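Local coordinates for protein post-proline cleaving enzyme (Rickettsia typhi, PDB 4HVT) that probably acts as a serine endopeptidase of the prolyl oligopeptidase family, cutting short peptides after proline, at residues I355-K359 with S403-E408; T358-F363 with W426-H430; L248-I253 with S297-V302. All coordinates share one frame; numbering follows the deposited sequence. Where two conformers were deposited one is given.

All three contacts lie in the propeller domain and join neighbouring beta sheets within it. Contacts 1 and 2 have centres about 7 Å apart and share T358 and K359; S356 O and F363 N, 2.8 Å apart, tie them through adjacent strands, and one water serves both. Contact 3 has its centre about 10 Å from that of contact 1, and two bonds connect them, T357 OG1 to S297 O and E405 OE2 to K299 N, both 2.8 Å. Contact 2 is about 15 Å from contact 3, centre to centre, yet V362 CG2 still packs on F298 CG at 3.5 Å. None includes residues of the hydrolase domain, where the serine protease machinery is expected.

Contact 1 of 3, residues I355-K359 with S403-E408; sequences ISTTK and SYEEEE
S403 meets S356 and T357 through its hydroxyl. With chi1 at 71°, OG sits between the backbone N and the carbonyl carbon of its own residue, and from there it donates to T357 O at 2.6 Å, arriving from above the carbonyl plane. The same OG lies 2.7 Å from S356 OG, so two small polar side chains and a backbone oxygen form a compact cluster. Beyond it, the type I turn Y404–E407 wraps round the end of strand 350-357, and K359 N donates to E407 O (2.9 Å, 155°). The arrangement belongs to a beta-propeller: the loop between strands 398-402 and 410-415 of one blade leans on the loop leaving the first strand of the blade before it. T357 divides its branches according to their chemistry. CG2 runs beside the E405 chain, 3.8 Å from CB, whereas OG1 bonds to S297 O. E405 is extended, which carries OE2 to two donors: K299 N and a water 2.6 Å from OE2 that also donates to K359 O. A long, acidic residue therefore suits this buried place. K359, modelled in two conformers, bends at chi3 in one of them, laying CD and CE against E408 CG; NZ then makes a salt bridge with E408 OE2 at 3.1 Å.

Contact 2 of 3, residues T358-F363 with W426-H430; sequences TKDRVF and WVKTH
F363 directs its edge at the face of W426, a T-shaped pair with centroids of phenyl and six-membered indole ring 4.9 Å apart and planes at 75°; F363 CZ stands over the centre of the indole. Such packing joins two adjacent blades of the beta-propeller, F363 coming from strand 362-368 and W426 from the end of strand 422-426. The large apolar rings suit this buried level, while charged groups take over toward the surface. R361 spans the change. Its CB lies 3.5 Å from T358 OG1, and CG stands 3.9 Å from H430 CD2 and obliquely off the indole. A bend at chi2 (-74°) then takes CD away from W426, and the nearly straight chi3 carries NE on above the H430 ring. The guanidinium lies flat on that imidazole, its plane turned only 18° from it, with CZ near the ring centre and NH2 over the ND1-CE1 edge. NH2 is 3.4 Å from ND1, a stacking contact, not a hydrogen bond. NH1 turns back to D360 O at 2.8 Å, within the guanidinium plane, which helps fix its rotation. The other face of the imidazole is covered by K428 O. At its edge NE2 donates in the ring plane to D360 OD2 at 2.9 Å, with a weaker bond to OD1. D360 OD1 also accepts from a water, and that water in turn takes the indole proton of W426 NE1 at 2.8 Å.

Contact 3 of 3, residues L248-I253 with S297-V302; sequences LLSDTI and SFKEYV
L249 and S297 bring the two backbones closest, their CA atoms 5.6 Å apart. Segment 248-253 is an irregular loop whose later part is folded back by the bond from I253 N to S250 O. Segment 297-302 is a hairpin end: F298 and Y301 exchange both backbone hydrogen bonds round a type II' turn, and K299 takes the positive phi of 51° that glycine more commonly supplies there. Direct hydrogen bonds between the segments are lacking, and a water does that work. It accepts from S250 N at 3.0 Å and from S297 OG at 2.8 Å, and donates to K299 O at 2.8 Å, so three polar groups in a largely apolar interface are satisfied together. The serine suits its place because, with chi1 at 65°, its short hydroxyl is turned to the water while CB lies against L249 CD2. That same methyl rests on V302 CG1 at 3.8 Å, the two side chains crossing at about a right angle, and L248 CD1 reaches the same valine methyl at 4.0 Å. Branched apolar residues thus interlock between loop and hairpin. Nearer the surface, I253 lies over the turn: CG2 is 3.7 Å from K299 O and close to E300 CG, and CD1 touches the aliphatic part of K299 at CD, 4.0 Å away. The acid end of E300 turns to H326. The contact joins successive blades of the beta-propeller: L248 and L249 back onto F259 and L257 of strand 257-263, while F298 faces away to pack on T378 and L379 of strand 371-380 in the following blade.

Contact 1 of 3, residues I355-K359 with S403-E408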
ATOM      1  N   ILE A 355      11.979  -8.004   6.907  1.00  8.40           N
ATOM      2  CA  ILE A 355      12.977  -9.087   6.673  1.00  9.20           C
ATOM      3  C   ILE A 355      12.904  -9.517   5.203  1.00  9.07           C
ATOM      4  O   ILE A 355      11.819  -9.587   4.625  1.00  9.45           O
ATOM      5  CB  ILE A 355      12.653 -10.299   7.529  1.00  9.81           C
ATOM      6  CG1 ILE A 355      12.999 -10.045   9.003  1.00 10.57           C
ATOM      7  CG2 ILE A 355      13.314 -11.602   7.087  1.00 10.25           C
ATOM      8  CD1 ILE A 355      14.458 -10.205   9.345  1.00 11.28           C
ATOM      9  N   SER A 356      14.056  -9.817   4.587  1.00  9.17           N
ATOM     10  CA  SER A 356      14.048 -10.405   3.247  1.00  9.48           C
ATOM     11  C   SER A 356      15.181 -11.426   3.258  1.00  9.57           C
ATOM     12  O   SER A 356      16.200 -11.215   3.934  1.00  9.74           O
ATOM     13  CB  SER A 356      14.242  -9.354   2.173  1.00  9.93           C
ATOM     14  OG  SER A 356      13.798  -9.788   0.899  1.00 11.09           O
ATOM     15  N   THR A 357      15.009 -12.501   2.523  1.00  9.64           N
ATOM     16  CA  THR A 357      15.917 -13.620   2.665  1.00 10.67           C
ATOM     17  C   THR A 357      16.533 -13.977   1.312  1.00 10.49           C
ATOM     18  O   THR A 357      15.832 -13.890   0.279  1.00 10.15           O
ATOM     19  CB  THR A 357      15.104 -14.846   3.203  1.00 11.61           C
ATOM     20  OG1 THR A 357      14.488 -14.474   4.462  1.00 12.59           O
ATOM     21  CG2 THR A 357      15.989 -15.978   3.473  1.00 12.63           C
ATOM     22  N   THR A 358      17.818 -14.360   1.340  1.00 10.70           N
ATOM     23  CA  THR A 358      18.515 -14.995   0.216  1.00 10.86           C
ATOM     24  C   THR A 358      18.882 -16.415   0.626  1.00 11.38           C
ATOM     25  O   THR A 358      18.617 -16.851   1.763  1.00 10.99           O
ATOM     26  CB  THR A 358      19.733 -14.236  -0.267  1.00 11.35           C
ATOM     27  OG1 THR A 358      20.816 -14.378   0.693  1.00 11.88           O
ATOM     28  CG2 THR A 358      19.410 -12.784  -0.525  1.00 10.90           C
ATOM     29  N   LYS A 359      19.490 -17.132  -0.298  1.00 11.93           N
ATOM     30  CA  LYS A 359      19.918 -18.521  -0.021  0.50 12.36           C
ATOM     31  C   LYS A 359      20.693 -18.641   1.283  1.00 12.50           C
ATOM     32  O   LYS A 359      20.551 -19.624   2.019  1.00 12.62           O
ATOM     33  CB  LYS A 359      20.794 -19.034  -1.172  0.50 13.23           C
ATOM     34  CG  LYS A 359      21.132 -20.527  -1.113  0.50 14.26           C
ATOM     35  CD  LYS A 359      22.117 -20.926  -2.191  0.50 15.33           C
ATOM     36  CE  LYS A 359      21.494 -21.184  -3.541  0.50 15.89           C
ATOM     37  NZ  LYS A 359      22.479 -21.656  -4.560  0.50 16.85           N
ATOM     38  N   SER A 403      13.956 -10.485  -3.164  1.00 10.70           N
ATOM     39  CA  SER A 403      14.842 -11.650  -2.999  1.00 10.81           C
ATOM     40  C   SER A 403      14.009 -12.852  -2.634  1.00 11.12           C
ATOM     41  O   SER A 403      12.837 -12.708  -2.235  1.00 11.50           O
ATOM     42  CB  SER A 403      15.908 -11.437  -1.928  1.00 10.82           C
ATOM     43  OG  SER A 403      15.333 -11.445  -0.612  1.00 11.01           O
ATOM     44  N   TYR A 404      14.642 -13.997  -2.785  1.00 11.43           N
ATOM     45  CA  TYR A 404      14.051 -15.307  -2.392  1.00 12.09           C
ATOM     46  C   TYR A 404      15.122 -16.179  -1.795  1.00 11.43           C
ATOM     47  O   TYR A 404      16.291 -16.157  -2.196  1.00 11.00           O
ATOM     48  CB  TYR A 404      13.534 -16.074  -3.599  1.00 13.81           C
ATOM     49  CG  TYR A 404      12.519 -15.418  -4.472  1.00 16.07           C
ATOM     50  CD1 TYR A 404      11.191 -15.501  -4.204  1.00 18.06           C
ATOM     51  CD2 TYR A 404      12.924 -14.797  -5.634  1.00 18.35           C
ATOM     52  CE1 TYR A 404      10.243 -14.937  -5.049  1.00 20.17           C
ATOM     53  CE2 TYR A 404      12.004 -14.219  -6.481  1.00 20.53           C
ATOM     54  CZ  TYR A 404      10.681 -14.295  -6.194  1.00 21.21           C
ATOM     55  OH  TYR A 404       9.752 -13.723  -7.043  1.00 26.73           O
ATOM     56  N   GLU A 405      14.749 -16.983  -0.821  1.00 10.83           N
ATOM     57  CA  GLU A 405      15.721 -17.906  -0.240  1.00 11.24           C
ATOM     58  C   GLU A 405      16.233 -18.882  -1.307  1.00 12.16           C
ATOM     59  O   GLU A 405      17.293 -19.450  -1.135  1.00 12.99           O
ATOM     60  CB  GLU A 405      15.090 -18.663   0.958  1.00 10.98           C
ATOM     61  CG  GLU A 405      16.086 -19.437   1.785  1.00 11.00           C
ATOM     62  CD  GLU A 405      15.549 -19.923   3.126  1.00 10.89           C
ATOM     63  OE1 GLU A 405      14.427 -19.521   3.524  1.00 10.69           O
ATOM     64  OE2 GLU A 405      16.278 -20.746   3.725  1.00 11.21           O
ATOM     65  N   GLU A 406      15.486 -19.109  -2.372  1.00 12.97           N
ATOM     66  CA  GLU A 406      15.947 -20.018  -3.429  1.00 14.62           C
ATOM     67  C   GLU A 406      17.172 -19.425  -4.172  1.00 14.48           C
ATOM     68  O   GLU A 406      17.975 -20.162  -4.725  1.00 16.08           O
ATOM     69  CB  GLU A 406      14.864 -20.341  -4.433  1.00 16.37           C
ATOM     70  CG  GLU A 406      15.371 -21.388  -5.423  1.00 19.28           C
ATOM     71  CD  GLU A 406      14.307 -22.075  -6.216  1.00 21.77           C
ATOM     72  OE1 GLU A 406      13.123 -21.970  -5.852  1.00 24.01           O
ATOM     73  OE2 GLU A 406      14.694 -22.720  -7.211  1.00 24.79           O
ATOM     74  N   GLU A 407      17.307 -18.112  -4.178  1.00 14.11           N
ATOM     75  CA  GLU A 407      18.291 -17.406  -4.988  1.00 14.63           C
ATOM     76  C   GLU A 407      19.433 -16.843  -4.117  1.00 14.03           C
ATOM     77  O   GLU A 407      19.204 -16.201  -3.076  1.00 12.88           O
ATOM     78  CB  GLU A 407      17.595 -16.240  -5.732  1.00 15.10           C
ATOM     79  CG  GLU A 407      16.568 -16.679  -6.754  1.00 16.30           C
ATOM     80  CD  GLU A 407      17.171 -17.340  -7.983  1.00 16.91           C
ATOM     81  OE1 GLU A 407      18.372 -17.129  -8.295  1.00 19.22           O
ATOM     82  OE2 GLU A 407      16.427 -18.074  -8.646  1.00 18.80           O
ATOM     83  N   GLU A 408      20.679 -17.031  -4.564  1.00 15.71           N
ATOM     84  CA  GLU A 408      21.832 -16.358  -3.954  1.00 16.15           C
ATOM     85  C   GLU A 408      21.866 -14.833  -4.207  1.00 15.79           C
ATOM     86  O   GLU A 408      22.299 -14.122  -3.349  1.00 15.74           O
ATOM     87  CB  GLU A 408      23.144 -16.951  -4.496  1.00 19.06           C
ATOM     88  CG  GLU A 408      23.308 -18.371  -3.964  1.00 21.54           C
ATOM     89  CD  GLU A 408      24.458 -19.137  -4.546  1.00 26.77           C
ATOM     90  OE1 GLU A 408      24.824 -18.877  -5.712  1.00 29.06           O
ATOM     91  OE2 GLU A 408      24.976 -20.026  -3.823  1.00 32.56           O
TER
HETATM   92  O   HOH W   1      23.258 -13.989  -0.432  1.00 16.92           O
HETATM   93  O   HOH W   2      18.538 -21.498   2.571  1.00 11.39           O

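Contact 2 of 3, residues T358-F363 with W426-H430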
ATOM      1  N   THR A 358      17.818 -14.360   1.340  1.00 10.70           N
ATOM      2  CA  THR A 358      18.515 -14.995   0.216  1.00 10.86           C
ATOM      3  C   THR A 358      18.882 -16.415   0.626  1.00 11.38           C
ATOM      4  O   THR A 358      18.617 -16.851   1.763  1.00 10.99           O
ATOM      5  CB  THR A 358      19.733 -14.236  -0.267  1.00 11.35           C
ATOM      6  OG1 THR A 358      20.816 -14.378   0.693  1.00 11.88           O
ATOM      7  CG2 THR A 358      19.410 -12.784  -0.525  1.00 10.90           C
ATOM      8  N   LYS A 359      19.490 -17.132  -0.298  1.00 11.93           N
ATOM      9  CA  LYS A 359      19.918 -18.521  -0.021  0.50 12.36           C
ATOM     10  C   LYS A 359      20.693 -18.641   1.283  1.00 12.50           C
ATOM     11  O   LYS A 359      20.551 -19.624   2.019  1.00 12.62           O
ATOM     12  CB  LYS A 359      20.794 -19.034  -1.172  0.50 13.23           C
ATOM     13  CG  LYS A 359      21.132 -20.527  -1.113  0.50 14.26           C
ATOM     14  CD  LYS A 359      22.117 -20.926  -2.191  0.50 15.33           C
ATOM     15  CE  LYS A 359      21.494 -21.184  -3.541  0.50 15.89           C
ATOM     16  NZ  LYS A 359      22.479 -21.656  -4.560  0.50 16.85           N
ATOM     17  N   ASP A 360      21.591 -17.681   1.538  1.00 12.52           N
ATOM     18  CA  ASP A 360      22.490 -17.806   2.664  1.00 12.83           C
ATOM     19  C   ASP A 360      22.560 -16.552   3.561  1.00 12.43           C
ATOM     20  O   ASP A 360      23.366 -16.501   4.465  1.00 12.59           O
ATOM     21  CB  ASP A 360      23.871 -18.208   2.172  1.00 13.93           C
ATOM     22  CG  ASP A 360      24.495 -17.176   1.304  1.00 14.60           C
ATOM     23  OD1 ASP A 360      23.909 -16.108   1.077  1.00 13.70           O
ATOM     24  OD2 ASP A 360      25.611 -17.458   0.814  1.00 15.81           O
ATOM     25  N   ARG A 361      21.660 -15.583   3.375  1.00 11.91           N
ATOM     26  CA  ARG A 361      21.636 -14.413   4.249  1.00 11.75           C
ATOM     27  C   ARG A 361      20.201 -13.976   4.563  1.00 11.42           C
ATOM     28  O   ARG A 361      19.307 -14.097   3.715  1.00 11.82           O
ATOM     29  CB  ARG A 361      22.358 -13.218   3.560  1.00 12.16           C
ATOM     30  CG  ARG A 361      23.851 -13.461   3.438  1.00 13.39           C
ATOM     31  CD  ARG A 361      24.562 -13.311   4.769  1.00 14.09           C
ATOM     32  NE  ARG A 361      25.999 -13.366   4.637  1.00 15.79           N
ATOM     33  CZ  ARG A 361      26.706 -14.505   4.631  1.00 16.30           C
ATOM     34  NH1 ARG A 361      26.092 -15.708   4.677  1.00 16.35           N
ATOM     35  NH2 ARG A 361      28.050 -14.487   4.530  1.00 18.11           N
ATOM     36  N   VAL A 362      20.038 -13.390   5.741  1.00 10.85           N
ATOM     37  CA  VAL A 362      18.819 -12.696   6.117  1.00 10.36           C
ATOM     38  C   VAL A 362      19.170 -11.202   6.179  1.00 10.00           C
ATOM     39  O   VAL A 362      20.188 -10.837   6.761  1.00 10.19           O
ATOM     40  CB  VAL A 362      18.397 -13.130   7.495  1.00 10.73           C
ATOM     41  CG1 VAL A 362      17.139 -12.393   7.902  1.00 10.65           C
ATOM     42  CG2 VAL A 362      18.249 -14.672   7.518  1.00 11.25           C
ATOM     43  N   PHE A 363      18.356 -10.367   5.546  1.00  9.31           N
ATOM     44  CA  PHE A 363      18.474  -8.928   5.590  1.00  9.09           C
ATOM     45  C   PHE A 363      17.408  -8.368   6.524  1.00  8.71           C
ATOM     46  O   PHE A 363      16.212  -8.709   6.395  1.00  8.53           O
ATOM     47  CB  PHE A 363      18.171  -8.348   4.191  1.00  9.11           C
ATOM     48  CG  PHE A 363      19.286  -8.539   3.200  1.00  9.48           C
ATOM     49  CD1 PHE A 363      19.651  -9.801   2.716  1.00  9.72           C
ATOM     50  CD2 PHE A 363      19.908  -7.441   2.671  1.00  9.68           C
ATOM     51  CE1 PHE A 363      20.637  -9.941   1.758  1.00 10.13           C
ATOM     52  CE2 PHE A 363      20.922  -7.593   1.752  1.00 10.07           C
ATOM     53  CZ  PHE A 363      21.269  -8.791   1.275  1.00 10.25           C
ATOM     54  N   TRP A 426      22.976  -7.738  -5.491  1.00 12.35           N
ATOM     55  CA  TRP A 426      23.675  -8.427  -4.416  1.00 12.85           C
ATOM     56  C   TRP A 426      24.256  -9.695  -4.989  1.00 13.76           C
ATOM     57  O   TRP A 426      23.534 -10.580  -5.406  1.00 13.18           O
ATOM     58  CB  TRP A 426      22.682  -8.747  -3.282  1.00 12.42           C
ATOM     59  CG  TRP A 426      23.251  -9.515  -2.104  1.00 12.48           C
ATOM     60  CD1 TRP A 426      23.083 -10.871  -1.870  1.00 12.88           C
ATOM     61  CD2 TRP A 426      24.003  -9.009  -0.992  1.00 12.66           C
ATOM     62  NE1 TRP A 426      23.687 -11.222  -0.675  1.00 12.95           N
ATOM     63  CE2 TRP A 426      24.278 -10.119  -0.129  1.00 13.21           C
ATOM     64  CE3 TRP A 426      24.507  -7.748  -0.647  1.00 13.12           C
ATOM     65  CZ2 TRP A 426      24.965  -9.975   1.086  1.00 13.40           C
ATOM     66  CZ3 TRP A 426      25.202  -7.605   0.535  1.00 13.68           C
ATOM     67  CH2 TRP A 426      25.430  -8.729   1.401  1.00 13.78           C
ATOM     68  N   VAL A 427      25.574  -9.782  -4.967  1.00 15.23           N
ATOM     69  CA  VAL A 427      26.298 -10.877  -5.593  1.00 17.89           C
ATOM     70  C   VAL A 427      26.659 -11.927  -4.564  1.00 19.45           C
ATOM     71  O   VAL A 427      26.524 -11.741  -3.340  1.00 18.57           O
ATOM     72  CB  VAL A 427      27.524 -10.400  -6.397  1.00 19.04           C
ATOM     73  CG1 VAL A 427      27.034  -9.515  -7.531  1.00 19.66           C
ATOM     74  CG2 VAL A 427      28.487  -9.662  -5.518  1.00 19.65           C
ATOM     75  N   LYS A 428      27.090 -13.057  -5.074  1.00 22.61           N
ATOM     76  CA  LYS A 428      27.245 -14.244  -4.229  1.00 25.28           C
ATOM     77  C   LYS A 428      28.382 -14.124  -3.238  1.00 25.12           C
ATOM     78  O   LYS A 428      28.389 -14.862  -2.253  1.00 27.03           O
ATOM     79  CB  LYS A 428      27.454 -15.518  -5.047  1.00 29.03           C
ATOM     80  CG  LYS A 428      26.824 -15.512  -6.430  1.00 32.52           C
ATOM     81  CD  LYS A 428      27.361 -16.670  -7.264  1.00 35.40           C
ATOM     82  CE  LYS A 428      28.827 -16.505  -7.623  1.00 38.14           C
ATOM     83  NZ  LYS A 428      29.431 -17.809  -7.995  1.00 40.23           N
ATOM     84  N   THR A 429      29.320 -13.211  -3.490  1.00 25.14           N
ATOM     85  CA  THR A 429      30.387 -12.854  -2.558  1.00 24.79           C
ATOM     86  C   THR A 429      29.939 -11.793  -1.521  1.00 22.22           C
ATOM     87  O   THR A 429      30.744 -11.194  -0.807  1.00 20.90           O
ATOM     88  CB  THR A 429      31.614 -12.326  -3.335  1.00 27.07           C
ATOM     89  OG1 THR A 429      31.242 -11.182  -4.111  1.00 27.18           O
ATOM     90  CG2 THR A 429      32.158 -13.418  -4.265  1.00 28.87           C
ATOM     91  N   HIS A 430      28.628 -11.569  -1.433  1.00 20.02           N
ATOM     92  CA  HIS A 430      28.052 -10.787  -0.363  1.00 19.19           C
ATOM     93  C   HIS A 430      28.388  -9.322  -0.324  1.00 19.08           C
ATOM     94  O   HIS A 430      28.804  -8.788   0.690  1.00 18.44           O
ATOM     95  CB  HIS A 430      28.291 -11.461   0.982  1.00 19.50           C
ATOM     96  CG  HIS A 430      27.851 -12.885   0.996  1.00 19.27           C
ATOM     97  ND1 HIS A 430      28.710 -13.928   1.267  1.00 21.27           N
ATOM     98  CD2 HIS A 430      26.648 -13.451   0.726  1.00 19.21           C
ATOM     99  CE1 HIS A 430      28.048 -15.067   1.190  1.00 21.11           C
ATOM    100  NE2 HIS A 430      26.796 -14.800   0.870  1.00 19.12           N
TER
HETATM  101  O   HOH W   1      23.258 -13.989  -0.432  1.00 16.92           O

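Contact 3 of 3, residues L248-I253 with S297-V302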
ATOM      1  N   LEU A 248       4.563 -21.186   5.013  1.00  9.10           N
ATOM      2  CA  LEU A 248       5.241 -20.863   6.262  1.00  9.03           C
ATOM      3  C   LEU A 248       6.759 -20.571   6.089  1.00  9.07           C
ATOM      4  O   LEU A 248       7.313 -19.614   6.643  1.00  8.73           O
ATOM      5  CB  LEU A 248       5.029 -21.969   7.284  1.00  9.62           C
ATOM      6  CG  LEU A 248       5.635 -21.831   8.670  1.00 10.12           C
ATOM      7  CD1 LEU A 248       5.034 -20.623   9.384  1.00 10.20           C
ATOM      8  CD2 LEU A 248       5.406 -23.066   9.518  1.00 10.85           C
ATOM      9  N   LEU A 249       7.371 -21.445   5.314  1.00  9.17           N
ATOM     10  CA  LEU A 249       8.834 -21.412   5.009  1.00  9.39           C
ATOM     11  C   LEU A 249       9.063 -21.243   3.527  1.00  9.58           C
ATOM     12  O   LEU A 249       8.138 -21.218   2.737  1.00 10.41           O
ATOM     13  CB  LEU A 249       9.542 -22.680   5.461  1.00  9.64           C
ATOM     14  CG  LEU A 249       9.236 -23.127   6.893  1.00  9.72           C
ATOM     15  CD1 LEU A 249       9.891 -24.419   7.250  1.00 10.38           C
ATOM     16  CD2 LEU A 249       9.704 -22.025   7.864  1.00  9.65           C
ATOM     17  N   SER A 250      10.333 -21.064   3.130  1.00  9.74           N
ATOM     18  CA  SER A 250      10.688 -21.140   1.721  1.00 10.18           C
ATOM     19  C   SER A 250      10.310 -22.532   1.178  1.00 10.50           C
ATOM     20  O   SER A 250      10.520 -23.477   1.859  1.00 10.53           O
ATOM     21  CB  SER A 250      12.217 -21.000   1.597  1.00 10.50           C
ATOM     22  OG  SER A 250      12.629 -21.274   0.260  1.00 10.98           O
ATOM     23  N   ASP A 251       9.792 -22.640  -0.045  1.00 10.97           N
ATOM     24  CA  ASP A 251       9.554 -23.906  -0.709  1.00 11.62           C
ATOM     25  C   ASP A 251      10.841 -24.756  -0.716  1.00 12.20           C
ATOM     26  O   ASP A 251      10.782 -25.952  -0.789  1.00 12.28           O
ATOM     27  CB  ASP A 251       9.118 -23.730  -2.149  1.00 12.49           C
ATOM     28  CG  ASP A 251       7.652 -23.359  -2.301  1.00 13.35           C
ATOM     29  OD1 ASP A 251       6.823 -23.970  -1.612  1.00 14.53           O
ATOM     30  OD2 ASP A 251       7.320 -22.506  -3.144  1.00 14.66           O
ATOM     31  N   THR A 252      12.022 -24.109  -0.694  1.00 12.51           N
ATOM     32  CA  THR A 252      13.245 -24.909  -0.737  1.00 13.00           C
ATOM     33  C   THR A 252      13.481 -25.679   0.558  1.00 12.88           C
ATOM     34  O   THR A 252      14.319 -26.606   0.586  1.00 13.28           O
ATOM     35  CB  THR A 252      14.536 -24.086  -0.999  1.00 13.97           C
ATOM     36  OG1 THR A 252      14.706 -23.134   0.060  1.00 13.07           O
ATOM     37  CG2 THR A 252      14.464 -23.358  -2.318  1.00 14.58           C
ATOM     38  N   ILE A 253      12.792 -25.297   1.616  1.00 11.84           N
ATOM     39  CA  ILE A 253      12.851 -25.965   2.902  1.00 12.34           C
ATOM     40  C   ILE A 253      11.610 -26.838   3.096  1.00 12.69           C
ATOM     41  O   ILE A 253      11.740 -27.988   3.528  1.00 12.85           O
ATOM     42  CB  ILE A 253      12.952 -24.905   3.996  1.00 12.30           C
ATOM     43  CG1 ILE A 253      14.072 -23.882   3.648  1.00 12.45           C
ATOM     44  CG2 ILE A 253      13.159 -25.540   5.353  1.00 13.31           C
ATOM     45  CD1 ILE A 253      15.485 -24.420   3.690  1.00 13.03           C
ATOM     46  N   SER A 297      11.038 -16.020   7.007  1.00  8.14           N
ATOM     47  CA  SER A 297      11.720 -17.252   7.481  1.00  8.23           C
ATOM     48  C   SER A 297      13.105 -17.344   6.861  1.00  8.62           C
ATOM     49  O   SER A 297      13.427 -16.681   5.908  1.00  8.40           O
ATOM     50  CB  SER A 297      10.946 -18.466   7.084  1.00  8.07           C
ATOM     51  OG  SER A 297      10.894 -18.630   5.684  1.00  7.87           O
ATOM     52  N   PHE A 298      13.881 -18.263   7.432  1.00  9.17           N
ATOM     53  CA  PHE A 298      15.174 -18.643   6.933  1.00  9.75           C
ATOM     54  C   PHE A 298      15.401 -20.062   7.425  1.00 10.09           C
ATOM     55  O   PHE A 298      15.357 -20.321   8.639  1.00  9.68           O
ATOM     56  CB  PHE A 298      16.258 -17.750   7.478  1.00 10.37           C
ATOM     57  CG  PHE A 298      17.627 -18.035   6.896  1.00 11.09           C
ATOM     58  CD1 PHE A 298      17.857 -17.872   5.544  1.00 11.35           C
ATOM     59  CD2 PHE A 298      18.661 -18.531   7.698  1.00 12.08           C
ATOM     60  CE1 PHE A 298      19.124 -18.143   5.012  1.00 12.12           C
ATOM     61  CE2 PHE A 298      19.924 -18.813   7.166  1.00 12.52           C
ATOM     62  CZ  PHE A 298      20.155 -18.597   5.831  1.00 12.42           C
ATOM     63  N   LYS A 299      15.685 -20.971   6.503  1.00 10.51           N
ATOM     64  CA  LYS A 299      15.770 -22.389   6.844  1.00 11.01           C
ATOM     65  C   LYS A 299      14.489 -22.754   7.615  1.00 10.65           C
ATOM     66  O   LYS A 299      13.417 -22.366   7.210  1.00  9.76           O
ATOM     67  CB  LYS A 299      17.082 -22.735   7.591  1.00 12.25           C
ATOM     68  CG  LYS A 299      18.313 -22.163   6.935  1.00 13.34           C
ATOM     69  CD  LYS A 299      18.554 -22.672   5.610  1.00 14.28           C
ATOM     70  CE  LYS A 299      20.097 -22.697   5.358  1.00 15.48           C
ATOM     71  NZ  LYS A 299      20.287 -23.242   4.010  1.00 15.99           N
ATOM     72  N   GLU A 300      14.612 -23.453   8.726  1.00 11.05           N
ATOM     73  CA  GLU A 300      13.433 -23.882   9.506  1.00 11.32           C
ATOM     74  C   GLU A 300      13.023 -22.876  10.599  1.00 10.83           C
ATOM     75  O   GLU A 300      12.179 -23.186  11.420  1.00 10.37           O
ATOM     76  CB  GLU A 300      13.728 -25.266  10.138  1.00 12.66           C
ATOM     77  CG  GLU A 300      13.817 -26.346   9.070  1.00 13.82           C
ATOM     78  CD  GLU A 300      14.018 -27.742   9.594  1.00 16.01           C
ATOM     79  OE1 GLU A 300      13.865 -27.955  10.815  1.00 17.62           O
ATOM     80  OE2 GLU A 300      14.365 -28.655   8.763  1.00 17.52           O
ATOM     81  N   TYR A 301      13.537 -21.644  10.561  1.00 10.45           N
ATOM     82  CA  TYR A 301      13.248 -20.625  11.567  1.00 10.25           C
ATOM     83  C   TYR A 301      12.292 -19.561  11.005  1.00  9.59           C
ATOM     84  O   TYR A 301      12.396 -19.267   9.806  1.00  9.33           O
ATOM     85  CB  TYR A 301      14.547 -19.962  12.039  1.00 10.72           C
ATOM     86  CG  TYR A 301      15.372 -20.926  12.852  1.00 11.69           C
ATOM     87  CD1 TYR A 301      16.094 -21.937  12.231  1.00 12.17           C
ATOM     88  CD2 TYR A 301      15.339 -20.895  14.230  1.00 12.33           C
ATOM     89  CE1 TYR A 301      16.782 -22.871  12.953  1.00 13.08           C
ATOM     90  CE2 TYR A 301      16.046 -21.821  14.959  1.00 13.09           C
ATOM     91  CZ  TYR A 301      16.738 -22.819  14.316  1.00 13.51           C
ATOM     92  OH  TYR A 301      17.404 -23.785  15.029  1.00 14.94           O
ATOM     93  N   VAL A 302      11.454 -18.963  11.836  1.00  9.16           N
ATOM     94  CA  VAL A 302      10.482 -17.972  11.469  1.00  8.85           C
ATOM     95  C   VAL A 302      10.674 -16.733  12.314  1.00  8.91           C
ATOM     96  O   VAL A 302      11.141 -16.827  13.439  1.00  9.48           O
ATOM     97  CB  VAL A 302       9.026 -18.503  11.607  1.00  8.58           C
ATOM     98  CG1 VAL A 302       8.703 -19.513  10.513  1.00  8.55           C
ATOM     99  CG2 VAL A 302       8.842 -19.127  12.945  1.00  8.78           C
TER
HETATM  100  O   HOH W   3      12.627 -20.714   5.080  1.00  8.66           O